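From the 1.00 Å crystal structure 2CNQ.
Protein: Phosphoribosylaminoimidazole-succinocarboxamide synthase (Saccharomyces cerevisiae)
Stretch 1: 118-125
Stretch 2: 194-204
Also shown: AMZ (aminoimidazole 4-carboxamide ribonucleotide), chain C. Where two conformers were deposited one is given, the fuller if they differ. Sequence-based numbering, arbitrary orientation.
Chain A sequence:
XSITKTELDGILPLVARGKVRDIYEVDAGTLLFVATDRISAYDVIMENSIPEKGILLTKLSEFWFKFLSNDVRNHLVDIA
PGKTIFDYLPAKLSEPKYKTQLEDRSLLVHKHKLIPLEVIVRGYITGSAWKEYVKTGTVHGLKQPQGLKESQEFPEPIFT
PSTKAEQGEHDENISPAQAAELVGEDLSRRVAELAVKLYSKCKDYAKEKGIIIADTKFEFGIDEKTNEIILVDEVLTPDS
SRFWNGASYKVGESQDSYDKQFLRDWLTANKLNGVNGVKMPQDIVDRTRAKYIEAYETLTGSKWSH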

# COMPACT_ATOMS: atom_id res chain seq x y z
N GLU A 118 2.06 10.33 -3.37
CA GLU A 118 2.16 8.89 -3.41
C GLU A 118 3.60 8.62 -3.73
O GLU A 118 4.09 8.97 -4.79
CB GLU A 118 1.29 8.29 -4.46
CG GLU A 118 -0.13 8.67 -4.41
CD GLU A 118 -0.86 8.24 -3.17
OE1 GLU A 118 -2.08 8.49 -3.16
OE2 GLU A 118 -0.32 7.68 -2.23
N VAL A 119 4.30 8.05 -2.79
CA VAL A 119 5.73 7.86 -2.90
C VAL A 119 5.97 6.53 -3.53
O VAL A 119 6.19 5.54 -2.88
CB VAL A 119 6.38 8.01 -1.54
CG1 VAL A 119 7.86 7.80 -1.63
CG2 VAL A 119 6.07 9.39 -0.97
N ILE A 120 5.85 6.52 -4.84
CA ILE A 120 5.97 5.31 -5.60
C ILE A 120 7.41 5.11 -5.95
O ILE A 120 8.11 6.01 -6.36
CB ILE A 120 5.14 5.39 -6.84
CG1 ILE A 120 3.68 5.49 -6.47
CG2 ILE A 120 5.39 4.23 -7.76
CD1 ILE A 120 2.83 6.01 -7.58
N VAL A 121 7.87 3.88 -5.77
CA VAL A 121 9.15 3.44 -6.24
C VAL A 121 8.92 2.31 -7.17
O VAL A 121 8.18 1.41 -6.88
CB VAL A 121 10.06 3.01 -5.11
CG1 VAL A 121 11.40 2.58 -5.68
CG2 VAL A 121 10.24 4.12 -4.13
N ARG A 122 9.59 2.39 -8.31
CA ARG A 122 9.52 1.36 -9.30
C ARG A 122 10.86 0.72 -9.46
O ARG A 122 11.82 1.36 -9.80
CB ARG A 122 9.08 1.91 -10.62
CG ARG A 122 7.80 2.67 -10.53
CD ARG A 122 7.44 3.23 -11.87
NE ARG A 122 6.33 4.13 -11.76
CZ ARG A 122 5.07 3.78 -11.82
NH1 ARG A 122 4.71 2.57 -12.15
NH2 ARG A 122 4.16 4.68 -11.57
N GLY A 123 10.92 -0.56 -9.23
CA GLY A 123 12.10 -1.32 -9.55
C GLY A 123 12.08 -1.87 -10.93
O GLY A 123 13.13 -2.18 -11.50
N TYR A 124 10.90 -2.03 -11.48
CA TYR A 124 10.67 -2.69 -12.72
C TYR A 124 9.64 -1.90 -13.44
O TYR A 124 8.77 -1.27 -12.84
CB TYR A 124 10.14 -4.08 -12.49
CG TYR A 124 11.10 -4.97 -11.79
CD1 TYR A 124 11.35 -4.81 -10.44
CD2 TYR A 124 11.76 -5.96 -12.46
CE1 TYR A 124 12.24 -5.63 -9.81
CE2 TYR A 124 12.65 -6.78 -11.81
CZ TYR A 124 12.89 -6.60 -10.50
OH TYR A 124 13.76 -7.40 -9.83
N ILE A 125 9.72 -1.92 -14.75
CA ILE A 125 8.86 -1.08 -15.53
C ILE A 125 7.59 -1.79 -15.87
O ILE A 125 7.59 -2.78 -16.57
CB ILE A 125 9.60 -0.52 -16.73
CG1 ILE A 125 8.78 0.58 -17.33
CG2 ILE A 125 10.01 -1.56 -17.75
CD1 ILE A 125 9.52 1.40 -18.33
N LEU A 194 14.98 8.06 0.45
CA LEU A 194 14.55 7.15 1.46
C LEU A 194 13.68 6.11 0.83
O LEU A 194 13.79 4.94 1.12
CB LEU A 194 13.80 7.88 2.53
CG LEU A 194 13.21 7.01 3.62
CD1 LEU A 194 14.29 6.23 4.32
CD2 LEU A 194 12.45 7.85 4.58
N ALA A 195 12.77 6.52 -0.02
CA ALA A 195 11.87 5.57 -0.62
C ALA A 195 12.64 4.54 -1.39
O ALA A 195 12.33 3.37 -1.32
CB ALA A 195 10.90 6.29 -1.51
N VAL A 196 13.63 4.95 -2.16
CA VAL A 196 14.39 4.00 -2.92
C VAL A 196 15.16 3.10 -1.99
O VAL A 196 15.24 1.92 -2.23
CB VAL A 196 15.29 4.69 -3.93
CG1 VAL A 196 16.33 3.76 -4.46
CG2 VAL A 196 14.43 5.26 -5.03
N LYS A 197 15.70 3.65 -0.93
CA LYS A 197 16.43 2.84 -0.00
C LYS A 197 15.55 1.78 0.61
O LYS A 197 15.92 0.63 0.69
CB LYS A 197 17.01 3.73 1.06
CG LYS A 197 18.00 3.03 1.91
CD LYS A 197 18.60 3.93 2.94
CE LYS A 197 19.55 4.91 2.37
NZ LYS A 197 20.39 5.50 3.45
N LEU A 198 14.37 2.19 1.07
CA LEU A 198 13.46 1.25 1.66
C LEU A 198 13.05 0.22 0.66
O LEU A 198 13.04 -0.95 0.93
CB LEU A 198 12.24 1.94 2.23
CG LEU A 198 12.50 2.97 3.30
CD1 LEU A 198 11.22 3.61 3.70
CD2 LEU A 198 13.19 2.37 4.49
N TYR A 199 12.68 0.67 -0.51
CA TYR A 199 12.29 -0.25 -1.53
C TYR A 199 13.37 -1.24 -1.82
O TYR A 199 13.11 -2.41 -1.91
CB TYR A 199 11.91 0.49 -2.81
CG TYR A 199 11.79 -0.43 -3.95
CD1 TYR A 199 10.65 -1.12 -4.17
CD2 TYR A 199 12.84 -0.62 -4.80
CE1 TYR A 199 10.57 -2.03 -5.20
CE2 TYR A 199 12.78 -1.51 -5.82
CZ TYR A 199 11.63 -2.22 -6.02
OH TYR A 199 11.64 -3.09 -7.05
N SER A 200 14.59 -0.78 -2.02
CA SER A 200 15.64 -1.68 -2.39
C SER A 200 15.88 -2.72 -1.34
O SER A 200 16.10 -3.87 -1.67
CB SER A 200 16.91 -0.93 -2.66
OG SER A 200 16.80 -0.30 -3.91
N LYS A 201 15.85 -2.34 -0.09
CA LYS A 201 16.03 -3.29 0.97
C LYS A 201 14.96 -4.32 0.92
O LYS A 201 15.21 -5.50 1.05
CB LYS A 201 16.03 -2.58 2.29
CG LYS A 201 16.19 -3.51 3.44
CD LYS A 201 16.31 -2.80 4.76
CE LYS A 201 16.27 -3.79 5.88
NZ LYS A 201 16.71 -3.22 7.13
N CYS A 202 13.73 -3.89 0.75
CA CYS A 202 12.64 -4.81 0.71
C CYS A 202 12.66 -5.65 -0.54
O CYS A 202 12.35 -6.82 -0.49
CB CYS A 202 11.32 -4.08 0.84
SG CYS A 202 11.15 -3.25 2.39
N LYS A 203 13.04 -5.06 -1.64
CA LYS A 203 13.14 -5.76 -2.89
C LYS A 203 14.13 -6.88 -2.78
O LYS A 203 13.88 -7.98 -3.22
CB LYS A 203 13.59 -4.80 -3.99
CG LYS A 203 13.70 -5.44 -5.35
CD LYS A 203 14.41 -4.63 -6.43
CE LYS A 203 15.65 -3.85 -5.99
NZ LYS A 203 16.93 -4.61 -6.09
N ASP A 204 15.27 -6.62 -2.19
CA ASP A 204 16.29 -7.64 -2.11
C ASP A 204 15.83 -8.75 -1.22
O ASP A 204 16.02 -9.91 -1.52
CB ASP A 204 17.57 -7.05 -1.63
CG ASP A 204 18.23 -6.19 -2.66
OD1 ASP A 204 19.19 -5.51 -2.28
OD2 ASP A 204 17.81 -6.21 -3.84
O5 AMZ C . -3.10 3.59 -3.55
C6 AMZ C . -2.62 4.32 -4.39
N2 AMZ C . -3.01 5.58 -4.58
C3A AMZ C . -1.53 3.87 -5.23
C7A AMZ C . -0.99 2.62 -5.23
N3 AMZ C . -1.22 1.53 -4.46
N1 AMZ C . -0.92 4.62 -6.17
C5 AMZ C . -0.01 3.85 -6.73
N AMZ C . -0.05 2.62 -6.18
C1 AMZ C . 0.84 1.53 -6.49
C2 AMZ C . 0.29 0.55 -7.48
C3 AMZ C . 1.54 -0.00 -8.10
O2 AMZ C . 2.04 -0.97 -7.21
O1 AMZ C . -0.51 -0.41 -6.82
O AMZ C . 1.95 2.10 -7.12
C AMZ C . 2.44 1.22 -8.11
C4 AMZ C . 2.52 1.91 -9.43
O3 AMZ C . 1.20 2.03 -9.95
P AMZ C . 1.03 2.58 -11.44
OP1 AMZ C . 1.36 4.04 -11.42
O4 AMZ C . -0.43 2.34 -11.73
OP2 AMZ C . 1.94 1.83 -12.36

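What brings the first turn of this helical stretch against the strand? Leu194 points its CA-to-CB bond sideways and makes no contact, so the packing begins at Ala195. This residue points toward the strand, and its methyl group meets two valines at once: Ala195 CB lies 3.4 Å from Val119 CG1 and 3.5 Å from Val121 CG2. Both valines point toward the helix, as alternate residues of a strand do when they share a face. A side chain as short as alanine's lets the backbones come close here, and Val121 and Val196 have their CA atoms 6.2 Å apart. Val196 itself points sideways and adds a looser apolar touch, with its CG2 4.1 Å from Val121 CG1.

How does the next turn of the helix continue the contact? Lys197 and Leu198 make none, and Tyr199, one turn beyond Ala195, is the next residue to point toward the strand. The two are tied by the helical hydrogen bond from Tyr199 N to Ala195 O, 2.8 Å long. The base of the tyrosine ring packs on Val121, with Tyr199 CG 3.5 Å from Val121 CG1. Val121 thus touches Ala195, Val196 and Tyr199, and it has the largest area covered of any residue in the two stretches.

Why does a glycine suit the place where the chain turns a corner? The tyrosine extends along the strand until Tyr199 OH sits 3.1 Å from Gly123 CA. A CB on Gly123 would point toward the helix and fall 1.7 Å from Tyr199 OH, a clear clash, so the absence of a side chain makes room for the hydroxyl. That hydroxyl is hydrogen-bonded elsewhere in the structure, which satisfies it in a buried setting. It also approaches the edge of the Tyr124 ring, with Tyr199 OH 3.8 Å from Tyr124 CE1.

What closes the contact, and what lies behind it? Ser200, Lys201 and Cys202 make no contact, and Lys203, a turn after Tyr199, points toward the strand again. Its aliphatic portion supplies the packing: Lys203 CD is 4.1 Å from Tyr124 CE1, while the charged end forms a salt bridge with Asp204, NZ to OD2 at 2.9 Å. No hydrogen bond crosses between the stretches, so they are held by apolar packing and close fit. On the strand, Ile120 and Arg122 point away from the helix, and Arg122 grips the nucleotide phosphate through hydrogen bonds from NH1 to AMZ OP2 and from NH2 to AMZ OP1, both 2.9 Å.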